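Local coordinates for BH1974 protein (Bacillus halodurans, PDB 3ON5) that belongs to the XdhC/CoxI family and probably helps a molybdenum hydroxylase such as xanthine dehydrogenase to mature, as XdhC does, at residues S315-S320 with I331-Q336. Numbering follows the deposited sequence.
Sequences SPVGLS and ISIVAQ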
# COMPACT_ATOMS: atom_id res chain seq x y z
N SER A 315 18.53 41.05 -1.88
CA SER A 315 17.58 41.53 -2.88
C SER A 315 18.33 41.62 -4.21
O SER A 315 19.36 42.30 -4.26
CB SER A 315 16.92 42.85 -2.49
OG SER A 315 15.75 43.07 -3.26
N PRO A 316 17.90 40.85 -5.25
CA PRO A 316 16.70 40.00 -5.32
C PRO A 316 16.85 38.77 -4.43
O PRO A 316 17.97 38.30 -4.17
CB PRO A 316 16.60 39.64 -6.82
CG PRO A 316 17.47 40.63 -7.52
CD PRO A 316 18.59 40.88 -6.55
N VAL A 317 15.73 38.29 -3.92
CA VAL A 317 15.78 37.20 -2.98
C VAL A 317 16.00 35.86 -3.76
O VAL A 317 15.65 35.74 -4.93
CB VAL A 317 14.51 37.21 -2.10
CG1 VAL A 317 13.27 36.77 -2.85
CG2 VAL A 317 14.72 36.40 -0.84
N GLY A 318 16.67 34.92 -3.09
CA GLY A 318 16.99 33.60 -3.62
C GLY A 318 18.19 33.55 -4.55
O GLY A 318 18.70 34.59 -5.01
N LEU A 319 18.64 32.32 -4.86
CA LEU A 319 19.75 32.07 -5.78
C LEU A 319 19.34 32.46 -7.20
O LEU A 319 18.14 32.39 -7.53
CB LEU A 319 20.21 30.61 -5.73
CG LEU A 319 20.62 30.05 -4.37
CD1 LEU A 319 21.17 28.66 -4.54
CD2 LEU A 319 21.67 30.93 -3.70
N SER A 320 20.29 32.93 -8.03
CA SER A 320 19.83 33.34 -9.35
C SER A 320 19.83 32.14 -10.27
O SER A 320 20.87 31.74 -10.81
CB SER A 320 20.65 34.49 -9.91
OG SER A 320 19.91 35.06 -10.98
N ILE A 331 11.59 27.68 -4.29
CA ILE A 331 12.74 26.76 -4.30
C ILE A 331 14.01 27.58 -4.18
O ILE A 331 14.86 27.26 -3.36
CB ILE A 331 12.78 25.84 -5.56
CG1 ILE A 331 11.68 24.74 -5.53
CG2 ILE A 331 14.16 25.22 -5.78
CD1 ILE A 331 11.83 23.57 -4.56
N SER A 332 14.10 28.66 -4.97
CA SER A 332 15.22 29.59 -5.03
C SER A 332 15.52 30.18 -3.64
O SER A 332 16.69 30.24 -3.25
CB SER A 332 14.91 30.70 -6.02
OG SER A 332 15.97 31.63 -6.07
N ILE A 333 14.48 30.53 -2.89
CA ILE A 333 14.63 31.13 -1.57
C ILE A 333 15.09 30.07 -0.57
O ILE A 333 16.05 30.33 0.15
CB ILE A 333 13.31 31.83 -1.11
CG1 ILE A 333 12.95 32.99 -2.07
CG2 ILE A 333 13.46 32.36 0.32
CD1 ILE A 333 11.53 33.41 -2.01
N VAL A 334 14.46 28.88 -0.55
CA VAL A 334 14.82 27.80 0.38
C VAL A 334 16.27 27.34 0.09
O VAL A 334 17.04 27.16 1.03
CB VAL A 334 13.81 26.63 0.36
CG1 VAL A 334 14.19 25.60 1.41
CG2 VAL A 334 12.41 27.14 0.65
N ALA A 335 16.66 27.26 -1.21
CA ALA A 335 18.04 26.96 -1.65
C ALA A 335 19.03 27.95 -1.03
O ALA A 335 20.00 27.53 -0.40
CB ALA A 335 18.12 27.00 -3.17
N GLN A 336 18.72 29.26 -1.12
CA GLN A 336 19.52 30.34 -0.52
C GLN A 336 19.59 30.20 1.00
O GLN A 336 20.65 30.44 1.57
CB GLN A 336 18.92 31.71 -0.87
CG GLN A 336 19.82 32.89 -0.54
CD GLN A 336 19.25 34.15 -1.10
OE1 GLN A 336 18.14 34.55 -0.77
NE2 GLN A 336 19.97 34.77 -2.01
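The carbonyl oxygen of Ser332 is gripped by two amides: Gln336 N, one turn on in helix 326-343, and Leu319 N, 3.3 Å from Ser332 O. The two donors reach it from opposite faces of its plane, so a normal helical bond is kept while the loop is tied to the helix. The loop follows strand 313-314, at one edge of the parallel sheet of the Rossmann domain, and passes alongside helix 326-343, the next helix in the chain. Ser332 holds Leu319 a second time: OG, anti to its own backbone N (chi1 179°), donates to Leu319 O at 2.7 Å, in the carbonyl plane and on a lone pair. Serine suits this place because its short side chain carries a donor that reaches Leu319 O from the helix surface. Gly318 runs close past Ser332 with a positive phi (80°), a backbone region readily open to glycine. Gln336 is long enough to bring its amide across the loop; OE1 accepts from Gly318 N at 2.8 Å, the donor lying above the carbonyl plane, and also bonds to Tyr290 OH. Apolar groups pack to the two sides of these polar bonds. Val317 lays CG1 against Ile333, whose side chain also meets Leu267 on strand 265-268 of the same parallel sheet, while Leu319 also packs on Ile321 of the second subunit. On the helix, Leu319 CD1 rests on the compact methyl of Ala335, 3.7 Å from its CB.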